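PDB 4EYE: probable oxidoreductase from Mycobacterium abscessus, which probably acts as an NAD(P)-dependent oxidoreductase of the quinone oxidoreductase group within the medium-chain dehydrogenase/reductase family. Local coordinates for residues A[55-60]-A[337-342]; A[143-148]-A[292-297]; A[161-166]-A[183-188]. One frame throughout, in Å; residues are numbered along the deposited sequence.

The fold has a GroES-like part and a Rossmann-type part, which in medium-chain dehydrogenases are the catalytic and nucleotide-binding domains. Contact 1 lies in the first. It pairs strand 57-59 with the C-terminal strand 337-341. Contact 3 lies in the six-stranded parallel sheet of the second, with its centre about 29 Å from that of contact 1. Contact 2 joins helices 143-154 and 293-306 between them, with its centre about 20 Å and 19 Å from the other two. Lys337 packs on Asn143 and Tyr148 on Met183, so contact 2 physically connects the two parts. Along the chain, contact 3 lies within the loop closed by contact 2, and contact 2 within that closed by contact 1.

Contact 1. Residues A[55-60]-A[337-342]; sequences VKAAGV and KMVLVP
Ala58 and Leu340 form an antiparallel hydrogen-bonded pair in the GroES-like part of the fold, where strand 337-341 returns beside strand 57-59. Ala58 N bonds to Leu340 O at 2.9 Å, and Leu340 N returns to Ala58 O at 2.9 Å. Val60 N extends the ladder to Met338 O at 3.1 Å. Gly59 and Val339 form the non-hydrogen-bonded pair between these links. Lys56 and Ala57 both face Ala87 in a classic beta bulge, where the chain turns a corner between strands 51-55 and 57-59.

The apolar packing centres on Val60. Its CG2 lies 3.9 Å from Leu340 CG, and the two side chains cross at about a right angle. Met338 CG touches the same methyl. Helix 322-330 packs on this group through Ala325, Leu326 and Phe329. At the other end, Pro342 CG rests 3.9 Å from Val55 CG1.

The polar contacts gather at Val60 O. A water bridges it to Met338 N. A bend at chi2 (75°) brings the Lys337 ammonium back to this carbonyl, and a salt bridge to Glu85 holds it as well. Lys337 NZ meets Val60 O at 2.9 Å from above the carbonyl plane, 54° out of it.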
ATOM      1  N   VAL A  55       9.611  15.311  -6.177  1.00 17.67           N
ATOM      2  CA  VAL A  55       9.445  14.092  -5.376  1.00 17.41           C
ATOM      3  C   VAL A  55      10.409  14.158  -4.206  1.00 17.81           C
ATOM      4  O   VAL A  55      11.620  14.315  -4.424  1.00 18.18           O
ATOM      5  CB  VAL A  55       9.683  12.815  -6.234  1.00 17.03           C
ATOM      6  CG1 VAL A  55       9.601  11.536  -5.401  1.00 16.69           C
ATOM      7  CG2 VAL A  55       8.675  12.757  -7.391  1.00 16.93           C
ATOM      8  N   LYS A  56       9.877  14.031  -2.986  1.00 18.04           N
ATOM      9  CA  LYS A  56      10.698  13.856  -1.785  1.00 18.49           C
ATOM     10  C   LYS A  56      10.743  12.433  -1.275  1.00 17.72           C
ATOM     11  O   LYS A  56      11.642  12.065  -0.562  1.00 17.85           O
ATOM     12  CB  LYS A  56      10.209  14.805  -0.654  1.00 19.65           C
ATOM     13  CG  LYS A  56      10.126  16.279  -1.122  1.00 20.93           C
ATOM     14  CD  LYS A  56      11.527  16.868  -1.335  1.00 22.74           C
ATOM     15  CE  LYS A  56      11.468  18.241  -2.015  1.00 24.53           C
ATOM     16  NZ  LYS A  56      12.833  18.670  -2.392  1.00 26.93           N
ATOM     17  N   ALA A  57       9.705  11.640  -1.556  1.00 17.00           N
ATOM     18  CA  ALA A  57       9.741  10.257  -1.224  1.00 16.65           C
ATOM     19  C   ALA A  57       8.909   9.493  -2.295  1.00 16.24           C
ATOM     20  O   ALA A  57       7.814   9.915  -2.638  1.00 16.12           O
ATOM     21  CB  ALA A  57       9.221  10.035   0.210  1.00 16.69           C
ATOM     22  N   ALA A  58       9.462   8.429  -2.822  1.00 16.02           N
ATOM     23  CA  ALA A  58       8.771   7.536  -3.781  1.00 15.90           C
ATOM     24  C   ALA A  58       8.534   6.205  -3.118  1.00 15.89           C
ATOM     25  O   ALA A  58       9.479   5.542  -2.670  1.00 15.91           O
ATOM     26  CB  ALA A  58       9.633   7.325  -5.035  1.00 15.80           C
ATOM     27  N   GLY A  59       7.295   5.774  -3.068  1.00 15.96           N
ATOM     28  CA  GLY A  59       7.008   4.486  -2.473  1.00 16.16           C
ATOM     29  C   GLY A  59       7.473   3.331  -3.328  1.00 16.30           C
ATOM     30  O   GLY A  59       7.414   3.398  -4.554  1.00 16.51           O
ATOM     31  N   VAL A  60       7.942   2.278  -2.673  1.00 16.61           N
ATOM     32  CA  VAL A  60       8.166   0.979  -3.298  1.00 16.94           C
ATOM     33  C   VAL A  60       6.940   0.112  -2.942  1.00 17.49           C
ATOM     34  O   VAL A  60       6.549  -0.023  -1.744  1.00 17.54           O
ATOM     35  CB  VAL A  60       9.493   0.373  -2.817  1.00 16.97           C
ATOM     36  CG1 VAL A  60       9.745  -1.027  -3.408  1.00 17.15           C
ATOM     37  CG2 VAL A  60      10.644   1.331  -3.203  1.00 16.85           C
ATOM     38  N   LYS A 337       6.733  -0.052   5.129  1.00 17.10           N
ATOM     39  CA  LYS A 337       6.963   0.597   3.864  1.00 16.41           C
ATOM     40  C   LYS A 337       8.449   0.966   3.678  1.00 16.35           C
ATOM     41  O   LYS A 337       9.098   1.468   4.580  1.00 16.42           O
ATOM     42  CB  LYS A 337       6.084   1.858   3.774  1.00 16.04           C
ATOM     43  CG  LYS A 337       6.013   2.469   2.372  1.00 15.85           C
ATOM     44  CD  LYS A 337       5.104   1.608   1.474  1.00 15.64           C
ATOM     45  CE  LYS A 337       5.064   2.091   0.048  1.00 15.55           C
ATOM     46  NZ  LYS A 337       4.115   1.267  -0.762  1.00 15.49           N
ATOM     47  N   MET A 338       8.931   0.791   2.458  1.00 16.15           N
ATOM     48  CA  MET A 338      10.206   1.314   2.014  1.00 16.22           C
ATOM     49  C   MET A 338       9.948   2.484   1.052  1.00 15.83           C
ATOM     50  O   MET A 338       9.071   2.389   0.191  1.00 15.50           O
ATOM     51  CB  MET A 338      10.956   0.236   1.248  1.00 16.57           C
ATOM     52  CG  MET A 338      12.112   0.690   0.352  1.00 16.86           C
ATOM     53  SD  MET A 338      12.874  -0.702  -0.583  1.00 17.42           S
ATOM     54  CE  MET A 338      14.058  -1.361   0.562  1.00 17.58           C
ATOM     55  N   VAL A 339      10.800   3.507   1.131  1.00 15.76           N
ATOM     56  CA  VAL A 339      10.749   4.588   0.179  1.00 15.63           C
ATOM     57  C   VAL A 339      12.130   4.869  -0.379  1.00 15.89           C
ATOM     58  O   VAL A 339      13.158   4.511   0.224  1.00 16.08           O
ATOM     59  CB  VAL A 339      10.093   5.870   0.773  1.00 15.52           C
ATOM     60  CG1 VAL A 339       8.739   5.561   1.446  1.00 15.33           C
ATOM     61  CG2 VAL A 339      10.997   6.521   1.807  1.00 15.79           C
ATOM     62  N   LEU A 340      12.128   5.498  -1.544  1.00 15.91           N
ATOM     63  CA  LEU A 340      13.294   6.009  -2.182  1.00 16.25           C
ATOM     64  C   LEU A 340      13.314   7.507  -2.042  1.00 16.65           C
ATOM     65  O   LEU A 340      12.278   8.183  -2.196  1.00 16.58           O
ATOM     66  CB  LEU A 340      13.284   5.640  -3.689  1.00 16.15           C
ATOM     67  CG  LEU A 340      13.105   4.180  -4.034  1.00 16.08           C
ATOM     68  CD1 LEU A 340      13.189   3.918  -5.571  1.00 16.12           C
ATOM     69  CD2 LEU A 340      14.078   3.271  -3.265  1.00 16.30           C
ATOM     70  N   VAL A 341      14.486   8.048  -1.781  1.00 17.37           N
ATOM     71  CA  VAL A 341      14.655   9.489  -1.552  1.00 18.02           C
ATOM     72  C   VAL A 341      15.594  10.083  -2.602  1.00 18.79           C
ATOM     73  O   VAL A 341      16.766   9.716  -2.620  1.00 19.23           O
ATOM     74  CB  VAL A 341      15.295   9.744  -0.198  1.00 18.28           C
ATOM     75  CG1 VAL A 341      15.300  11.268   0.117  1.00 18.57           C
ATOM     76  CG2 VAL A 341      14.578   8.933   0.877  1.00 18.09           C
ATOM     77  N   PRO A 342      15.081  10.973  -3.478  1.00 19.27           N
ATOM     78  CA  PRO A 342      15.848  11.493  -4.570  1.00 20.10           C
ATOM     79  C   PRO A 342      16.979  12.405  -4.107  1.00 21.32           C
ATOM     80  O   PRO A 342      18.076  12.295  -4.655  1.00 22.52           O
ATOM     81  CB  PRO A 342      14.812  12.294  -5.376  1.00 19.97           C
ATOM     82  CG  PRO A 342      13.533  11.615  -5.121  1.00 19.41           C
ATOM     83  CD  PRO A 342      13.645  11.262  -3.640  1.00 19.25           C
ATOM     84  OXT PRO A 342      16.834  13.149  -3.126  1.00 22.19           O
TER
HETATM   85  O   HOH W   1       7.696  -0.866   0.529  1.00 15.43           O

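Contact 2. Residues A[143-148]-A[292-297]; sequences NYHTMY and DYLYET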
ATOM      1  N   ASN A 143      -1.228   1.611  -0.030  1.00 16.58           N
ATOM      2  CA  ASN A 143      -1.615   0.663   0.994  1.00 16.30           C
ATOM      3  C   ASN A 143      -2.779   1.078   1.926  1.00 16.02           C
ATOM      4  O   ASN A 143      -3.651   0.253   2.245  1.00 15.93           O
ATOM      5  CB  ASN A 143      -0.415   0.182   1.835  1.00 16.35           C
ATOM      6  CG  ASN A 143       0.682  -0.500   0.988  1.00 16.58           C
ATOM      7  OD1 ASN A 143       0.422  -0.920  -0.125  1.00 16.71           O
ATOM      8  ND2 ASN A 143       1.924  -0.585   1.530  1.00 16.58           N
ATOM      9  N   TYR A 144      -2.801   2.338   2.341  1.00 15.69           N
ATOM     10  CA  TYR A 144      -3.788   2.809   3.322  1.00 15.58           C
ATOM     11  C   TYR A 144      -5.122   3.110   2.685  1.00 15.61           C
ATOM     12  O   TYR A 144      -6.175   2.820   3.304  1.00 15.68           O
ATOM     13  CB  TYR A 144      -3.218   3.969   4.197  1.00 15.56           C
ATOM     14  CG  TYR A 144      -2.146   3.463   5.181  1.00 15.56           C
ATOM     15  CD1 TYR A 144      -0.889   3.023   4.734  1.00 15.50           C
ATOM     16  CD2 TYR A 144      -2.408   3.364   6.540  1.00 15.69           C
ATOM     17  CE1 TYR A 144       0.070   2.559   5.597  1.00 15.57           C
ATOM     18  CE2 TYR A 144      -1.456   2.870   7.419  1.00 15.77           C
ATOM     19  CZ  TYR A 144      -0.205   2.492   6.961  1.00 15.71           C
ATOM     20  OH  TYR A 144       0.734   1.983   7.865  1.00 15.85           O
ATOM     21  N   HIS A 145      -5.124   3.684   1.475  1.00 15.60           N
ATOM     22  CA  HIS A 145      -6.380   3.913   0.782  1.00 15.74           C
ATOM     23  C   HIS A 145      -7.024   2.617   0.408  1.00 15.82           C
ATOM     24  O   HIS A 145      -8.227   2.495   0.506  1.00 15.95           O
ATOM     25  CB  HIS A 145      -6.201   4.773  -0.495  1.00 15.81           C
ATOM     26  CG  HIS A 145      -6.064   6.212  -0.214  1.00 15.84           C
ATOM     27  ND1 HIS A 145      -7.103   7.060  -0.269  1.00 16.02           N
ATOM     28  CD2 HIS A 145      -4.958   6.969   0.189  1.00 15.75           C
ATOM     29  CE1 HIS A 145      -6.685   8.268   0.087  1.00 16.03           C
ATOM     30  NE2 HIS A 145      -5.383   8.208   0.363  1.00 15.88           N
ATOM     31  N   THR A 146      -6.224   1.626  -0.004  1.00 15.78           N
ATOM     32  CA  THR A 146      -6.739   0.300  -0.295  1.00 15.91           C
ATOM     33  C   THR A 146      -7.440  -0.326   0.922  1.00 15.90           C
ATOM     34  O   THR A 146      -8.551  -0.836   0.807  1.00 16.06           O
ATOM     35  CB  THR A 146      -5.625  -0.647  -0.776  1.00 15.92           C
ATOM     36  OG1 THR A 146      -5.051  -0.124  -1.962  1.00 16.00           O
ATOM     37  CG2 THR A 146      -6.164  -2.040  -1.060  1.00 16.10           C
ATOM     38  N   MET A 147      -6.777  -0.262   2.067  1.00 15.79           N
ATOM     39  CA  MET A 147      -7.288  -0.868   3.281  1.00 15.87           C
ATOM     40  C   MET A 147      -8.430  -0.069   3.915  1.00 16.12           C
ATOM     41  O   MET A 147      -9.352  -0.686   4.428  1.00 16.28           O
ATOM     42  CB  MET A 147      -6.169  -1.230   4.276  1.00 15.76           C
ATOM     43  CG  MET A 147      -5.295  -2.441   3.855  1.00 15.75           C
ATOM     44  SD  MET A 147      -6.266  -3.924   3.374  1.00 15.94           S
ATOM     45  CE  MET A 147      -7.360  -4.104   4.784  1.00 16.03           C
ATOM     46  N   TYR A 148      -8.447   1.262   3.773  1.00 16.34           N
ATOM     47  CA  TYR A 148      -9.610   2.058   4.210  1.00 16.70           C
ATOM     48  C   TYR A 148     -10.846   1.622   3.413  1.00 17.04           C
ATOM     49  O   TYR A 148     -11.890   1.307   3.988  1.00 17.25           O
ATOM     50  CB  TYR A 148      -9.413   3.565   4.059  1.00 16.84           C
ATOM     51  CG  TYR A 148     -10.454   4.341   4.829  1.00 17.21           C
ATOM     52  CD1 TYR A 148     -10.200   4.762   6.132  1.00 17.42           C
ATOM     53  CD2 TYR A 148     -11.685   4.610   4.285  1.00 17.53           C
ATOM     54  CE1 TYR A 148     -11.148   5.434   6.876  1.00 17.80           C
ATOM     55  CE2 TYR A 148     -12.660   5.276   5.021  1.00 17.91           C
ATOM     56  CZ  TYR A 148     -12.355   5.705   6.320  1.00 18.01           C
ATOM     57  OH  TYR A 148     -13.296   6.364   7.042  1.00 18.48           O
ATOM     58  N   ASP A 292     -14.930   9.964  -6.869  1.00 26.10           N
ATOM     59  CA  ASP A 292     -15.242  10.771  -5.691  1.00 26.33           C
ATOM     60  C   ASP A 292     -15.131  10.038  -4.355  1.00 24.82           C
ATOM     61  O   ASP A 292     -15.018  10.681  -3.337  1.00 24.00           O
ATOM     62  CB  ASP A 292     -16.629  11.385  -5.794  1.00 27.76           C
ATOM     63  CG  ASP A 292     -16.750  12.328  -6.975  1.00 29.18           C
ATOM     64  OD1 ASP A 292     -15.721  12.635  -7.607  1.00 30.89           O
ATOM     65  OD2 ASP A 292     -17.867  12.769  -7.263  1.00 30.59           O
ATOM     66  N   TYR A 293     -15.104   8.704  -4.364  1.00 24.32           N
ATOM     67  CA  TYR A 293     -14.896   7.970  -3.118  1.00 23.61           C
ATOM     68  C   TYR A 293     -13.529   8.320  -2.527  1.00 23.39           C
ATOM     69  O   TYR A 293     -13.347   8.304  -1.298  1.00 22.77           O
ATOM     70  CB  TYR A 293     -15.089   6.482  -3.282  1.00 23.16           C
ATOM     71  CG  TYR A 293     -15.059   5.742  -1.957  1.00 22.54           C
ATOM     72  CD1 TYR A 293     -16.092   5.885  -1.021  1.00 22.66           C
ATOM     73  CD2 TYR A 293     -14.012   4.903  -1.640  1.00 22.11           C
ATOM     74  CE1 TYR A 293     -16.057   5.189   0.179  1.00 22.25           C
ATOM     75  CE2 TYR A 293     -13.969   4.212  -0.445  1.00 21.66           C
ATOM     76  CZ  TYR A 293     -15.006   4.350   0.459  1.00 22.14           C
ATOM     77  OH  TYR A 293     -14.946   3.673   1.672  1.00 22.53           O
ATOM     78  N   LEU A 294     -12.588   8.675  -3.402  1.00 23.20           N
ATOM     79  CA  LEU A 294     -11.272   9.087  -2.974  1.00 23.26           C
ATOM     80  C   LEU A 294     -11.289  10.224  -1.945  1.00 23.78           C
ATOM     81  O   LEU A 294     -10.451  10.251  -1.067  1.00 23.14           O
ATOM     82  CB  LEU A 294     -10.437   9.490  -4.182  1.00 23.02           C
ATOM     83  CG  LEU A 294      -8.929   9.625  -3.987  1.00 22.81           C
ATOM     84  CD1 LEU A 294      -8.238   8.319  -3.519  1.00 22.11           C
ATOM     85  CD2 LEU A 294      -8.384  10.055  -5.346  1.00 22.91           C
ATOM     86  N   TYR A 295     -12.249  11.148  -2.044  1.00 24.98           N
ATOM     87  CA  TYR A 295     -12.355  12.207  -1.054  1.00 26.16           C
ATOM     88  C   TYR A 295     -12.686  11.637   0.317  1.00 24.01           C
ATOM     89  O   TYR A 295     -12.184  12.137   1.327  1.00 23.02           O
ATOM     90  CB  TYR A 295     -13.458  13.230  -1.358  1.00 30.03           C
ATOM     91  CG  TYR A 295     -13.484  13.899  -2.713  1.00 34.82           C
ATOM     92  CD1 TYR A 295     -12.323  14.211  -3.429  1.00 37.27           C
ATOM     93  CD2 TYR A 295     -14.725  14.217  -3.294  1.00 37.71           C
ATOM     94  CE1 TYR A 295     -12.411  14.837  -4.676  1.00 38.70           C
ATOM     95  CE2 TYR A 295     -14.810  14.838  -4.519  1.00 40.57           C
ATOM     96  CZ  TYR A 295     -13.663  15.162  -5.201  1.00 41.56           C
ATOM     97  OH  TYR A 295     -13.817  15.794  -6.439  1.00 48.63           O
ATOM     98  N   GLU A 296     -13.519  10.607   0.332  1.00 22.15           N
ATOM     99  CA  GLU A 296     -13.911   9.937   1.574  1.00 21.56           C
ATOM    100  C   GLU A 296     -12.782   9.121   2.181  1.00 19.61           C
ATOM    101  O   GLU A 296     -12.640   9.104   3.375  1.00 19.11           O
ATOM    102  CB  GLU A 296     -15.113   9.002   1.355  1.00 22.54           C
ATOM    103  CG  GLU A 296     -15.743   8.605   2.669  1.00 23.92           C
ATOM    104  CD  GLU A 296     -16.918   7.614   2.568  1.00 25.05           C
ATOM    105  OE1 GLU A 296     -16.945   6.689   3.439  1.00 27.33           O
ATOM    106  OE2 GLU A 296     -17.798   7.816   1.713  1.00 24.78           O
ATOM    107  N   THR A 297     -12.005   8.413   1.370  1.00 18.14           N
ATOM    108  CA  THR A 297     -10.891   7.649   1.908  1.00 17.42           C
ATOM    109  C   THR A 297      -9.805   8.604   2.465  1.00 16.92           C
ATOM    110  O   THR A 297      -9.259   8.362   3.520  1.00 16.50           O
ATOM    111  CB  THR A 297     -10.249   6.673   0.905  1.00 17.24           C
ATOM    112  OG1 THR A 297      -9.770   7.404  -0.226  1.00 17.46           O
ATOM    113  CG2 THR A 297     -11.268   5.630   0.449  1.00 17.30           C
TER
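His145 and Thr297 carry the polar link between helices 143-154 and 293-306. His145 ND1 lies 2.7 Å from Thr297 OG1, and either atom could be the donor. The hydroxyl meets the imidazole at its edge, in the ring plane. The bond is short, but bent at the hydrogen (139°). The Thr297 hydroxyl sits between the backbone N and the carbonyl carbon (chi1 59°). Thr297 OG1 therefore also lies 3.0 Å from Leu294 O, one turn back in its own helix. The other ring nitrogen, His145 NE2, has a weak hydrogen bond to Gln298. This gives the imidazole polar partners on both nitrogens, which would help fix its rotation.

Van der Waals packing surrounds this bond. Leu294 CD1 comes obliquely to the imidazole, 3.7 Å from His145 ND1. The Tyr148 ring reaches toward Thr297 on the second helix. Tyr148 CD2 is 3.9 Å from Thr297 CA and 4.0 Å from Thr297 CG2. Thr297 O lies over one face of this ring. Tyr293 OH comes to its edge, 4.3 Å from Tyr148 CD2. Trp283 of helix 283-289 packs on both His145 and Tyr293, and Leu301 on both His145 and Tyr148.

The short helix segments run at 102° to each other, with axes 10.2 Å apart at closest approach. This is a nearly perpendicular helix-helix packing, buried around one polar side-chain bridge, in the helical region between the two parts of a medium-chain dehydrogenase fold.

Contact 3. Residues A[161-166]-A[183-188]; sequences ETVLVL and MGAKVI
Strands 162-165 and 186-188 run parallel in register, Thr162 beside Lys186, Val163 beside Val187 and Leu164 beside Ile188, with 29° between the axes of these short segments. Four backbone hydrogen bonds join them in the alternating pattern of a parallel ladder. Lys186 N bonds to Glu161 O at 2.9 Å, and Val163 N to Lys186 O at 2.8 Å. Ile188 N then meets Val163 O, and Val165 N meets Ile188 O.

Thr162, Leu164, Lys186 and Ile188 share one face of the sheet. Ile188 touches both Thr162 and Leu164. Its CD1 lies 3.9 Å from Thr162 CG2, and its CG2 lies 3.9 Å from Leu164 CD1. Ile188 CG1 is anti to the carbonyl carbon (chi1 -64°), which sends CD1 back toward Thr162. The stems of Thr162 and Lys186 run side by side, with OG1 of Thr162 4.0 Å from CB of Lys186.

The other face carries Val163 and Val187, continued by Ala185 and Val165. Val163 CG2 meets Ala185 CB at 4.0 Å. Further along, Val165 CG2 meets Val187 CG1 at 4.0 Å.

Gly184, at positive phi, is the C-prime residue of a Schellman motif that ends helix 171-182 just before the second strand. Strand 162-165, this helix and strand 186-191 make the beta-alpha-beta crossover of the Rossmann-type sheet. The helix packs on the valine face through Ala176 and Ala180, and Tyr151 of helix 143-154 also touches that face. Strand 228-233 pairs along the other edge of strand 162-165, and strand 207-210 lies beyond strand 186-191.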
ATOM      1  N   GLU A 161     -15.158  -5.712  16.454  1.00 27.24           N
ATOM      2  CA  GLU A 161     -14.955  -6.985  15.736  1.00 26.20           C
ATOM      3  C   GLU A 161     -13.508  -7.429  15.815  1.00 25.22           C
ATOM      4  O   GLU A 161     -12.633  -6.643  16.157  1.00 24.54           O
ATOM      5  CB  GLU A 161     -15.418  -6.858  14.287  1.00 26.57           C
ATOM      6  CG  GLU A 161     -16.934  -6.686  14.144  1.00 26.95           C
ATOM      7  CD  GLU A 161     -17.395  -6.761  12.712  1.00 27.34           C
ATOM      8  OE1 GLU A 161     -16.913  -5.962  11.859  1.00 26.87           O
ATOM      9  OE2 GLU A 161     -18.225  -7.656  12.422  1.00 28.12           O
ATOM     10  N   THR A 162     -13.252  -8.709  15.514  1.00 24.54           N
ATOM     11  CA  THR A 162     -11.911  -9.205  15.481  1.00 24.17           C
ATOM     12  C   THR A 162     -11.465  -9.485  14.063  1.00 23.01           C
ATOM     13  O   THR A 162     -12.176 -10.195  13.323  1.00 23.04           O
ATOM     14  CB  THR A 162     -11.768 -10.496  16.301  1.00 24.86           C
ATOM     15  OG1 THR A 162     -12.062 -10.196  17.644  1.00 25.54           O
ATOM     16  CG2 THR A 162     -10.333 -11.027  16.195  1.00 24.79           C
ATOM     17  N   VAL A 163     -10.284  -8.966  13.708  1.00 22.04           N
ATOM     18  CA  VAL A 163      -9.741  -9.084  12.363  1.00 21.44           C
ATOM     19  C   VAL A 163      -8.469  -9.892  12.399  1.00 21.25           C
ATOM     20  O   VAL A 163      -7.591  -9.648  13.227  1.00 21.36           O
ATOM     21  CB  VAL A 163      -9.471  -7.691  11.750  1.00 21.03           C
ATOM     22  CG1 VAL A 163      -8.889  -7.792  10.317  1.00 20.71           C
ATOM     23  CG2 VAL A 163     -10.759  -6.874  11.754  1.00 20.97           C
ATOM     24  N   LEU A 164      -8.396 -10.890  11.519  1.00 20.99           N
ATOM     25  CA  LEU A 164      -7.199 -11.651  11.304  1.00 20.78           C
ATOM     26  C   LEU A 164      -6.497 -11.021  10.106  1.00 20.32           C
ATOM     27  O   LEU A 164      -7.073 -10.981   9.012  1.00 20.06           O
ATOM     28  CB  LEU A 164      -7.493 -13.118  10.975  1.00 21.05           C
ATOM     29  CG  LEU A 164      -6.300 -13.985  10.559  1.00 21.20           C
ATOM     30  CD1 LEU A 164      -5.429 -14.103  11.798  1.00 21.53           C
ATOM     31  CD2 LEU A 164      -6.725 -15.361  10.012  1.00 21.61           C
ATOM     32  N   VAL A 165      -5.259 -10.601  10.310  1.00 19.99           N
ATOM     33  CA  VAL A 165      -4.451 -10.031   9.231  1.00 19.94           C
ATOM     34  C   VAL A 165      -3.341 -11.024   8.903  1.00 20.22           C
ATOM     35  O   VAL A 165      -2.515 -11.345   9.751  1.00 20.24           O
ATOM     36  CB  VAL A 165      -3.840  -8.646   9.570  1.00 19.54           C
ATOM     37  CG1 VAL A 165      -2.994  -8.148   8.382  1.00 19.36           C
ATOM     38  CG2 VAL A 165      -4.932  -7.614   9.926  1.00 19.43           C
ATOM     39  N   LEU A 166      -3.329 -11.487   7.660  1.00 20.62           N
ATOM     40  CA  LEU A 166      -2.279 -12.382   7.151  1.00 21.22           C
ATOM     41  C   LEU A 166      -1.204 -11.536   6.459  1.00 21.44           C
ATOM     42  O   LEU A 166      -1.427 -10.351   6.131  1.00 20.89           O
ATOM     43  CB  LEU A 166      -2.897 -13.392   6.178  1.00 21.61           C
ATOM     44  CG  LEU A 166      -3.952 -14.367   6.788  1.00 21.95           C
ATOM     45  CD1 LEU A 166      -4.658 -15.190   5.732  1.00 21.99           C
ATOM     46  CD2 LEU A 166      -3.259 -15.331   7.721  1.00 22.33           C
ATOM     47  N   MET A 183      -9.996   1.825  13.743  1.00 22.34           N
ATOM     48  CA  MET A 183     -11.445   1.710  13.677  1.00 22.86           C
ATOM     49  C   MET A 183     -12.070   0.971  14.874  1.00 23.58           C
ATOM     50  O   MET A 183     -13.243   0.611  14.839  1.00 24.15           O
ATOM     51  CB  MET A 183     -11.867   1.037  12.377  1.00 22.29           C
ATOM     52  CG  MET A 183     -11.616   1.894  11.153  1.00 21.84           C
ATOM     53  SD  MET A 183     -12.009   1.017   9.639  1.00 21.36           S
ATOM     54  CE  MET A 183     -12.004   2.387   8.499  1.00 21.03           C
ATOM     55  N   GLY A 184     -11.290   0.713  15.910  1.00 24.45           N
ATOM     56  CA  GLY A 184     -11.827   0.050  17.131  1.00 25.23           C
ATOM     57  C   GLY A 184     -11.920  -1.476  17.056  1.00 25.41           C
ATOM     58  O   GLY A 184     -12.646  -2.080  17.856  1.00 25.53           O
ATOM     59  N   ALA A 185     -11.190  -2.105  16.124  1.00 24.65           N
ATOM     60  CA  ALA A 185     -11.139  -3.560  16.044  1.00 25.12           C
ATOM     61  C   ALA A 185     -10.025  -4.165  16.915  1.00 25.56           C
ATOM     62  O   ALA A 185      -9.059  -3.511  17.277  1.00 26.41           O
ATOM     63  CB  ALA A 185     -10.967  -4.054  14.606  1.00 24.27           C
ATOM     64  N   LYS A 186     -10.174  -5.445  17.204  1.00 25.94           N
ATOM     65  CA  LYS A 186      -9.076  -6.264  17.723  1.00 26.10           C
ATOM     66  C   LYS A 186      -8.418  -6.964  16.557  1.00 24.85           C
ATOM     67  O   LYS A 186      -9.104  -7.378  15.625  1.00 24.09           O
ATOM     68  CB  LYS A 186      -9.603  -7.290  18.723  1.00 27.96           C
ATOM     69  CG  LYS A 186      -8.524  -8.179  19.371  1.00 29.61           C
ATOM     70  CD  LYS A 186      -9.071  -9.098  20.504  1.00 31.53           C
ATOM     71  CE  LYS A 186      -7.976 -10.069  21.003  1.00 32.61           C
ATOM     72  NZ  LYS A 186      -8.319 -10.759  22.290  1.00 35.11           N
ATOM     73  N   VAL A 187      -7.090  -7.046  16.608  1.00 23.76           N
ATOM     74  CA  VAL A 187      -6.303  -7.564  15.524  1.00 23.25           C
ATOM     75  C   VAL A 187      -5.446  -8.741  15.983  1.00 23.25           C
ATOM     76  O   VAL A 187      -4.636  -8.632  16.904  1.00 23.41           O
ATOM     77  CB  VAL A 187      -5.367  -6.490  14.878  1.00 22.78           C
ATOM     78  CG1 VAL A 187      -4.480  -7.142  13.831  1.00 22.31           C
ATOM     79  CG2 VAL A 187      -6.161  -5.357  14.226  1.00 22.18           C
ATOM     80  N   ILE A 188      -5.643  -9.867  15.312  1.00 23.01           N
ATOM     81  CA  ILE A 188      -4.741 -11.002  15.399  1.00 23.25           C
ATOM     82  C   ILE A 188      -3.949 -10.984  14.098  1.00 23.13           C
ATOM     83  O   ILE A 188      -4.558 -10.930  13.026  1.00 22.48           O
ATOM     84  CB  ILE A 188      -5.511 -12.339  15.528  1.00 23.17           C
ATOM     85  CG1 ILE A 188      -6.306 -12.384  16.837  1.00 23.52           C
ATOM     86  CG2 ILE A 188      -4.539 -13.519  15.579  1.00 23.22           C
ATOM     87  CD1 ILE A 188      -7.380 -13.461  16.868  1.00 23.46           C
TER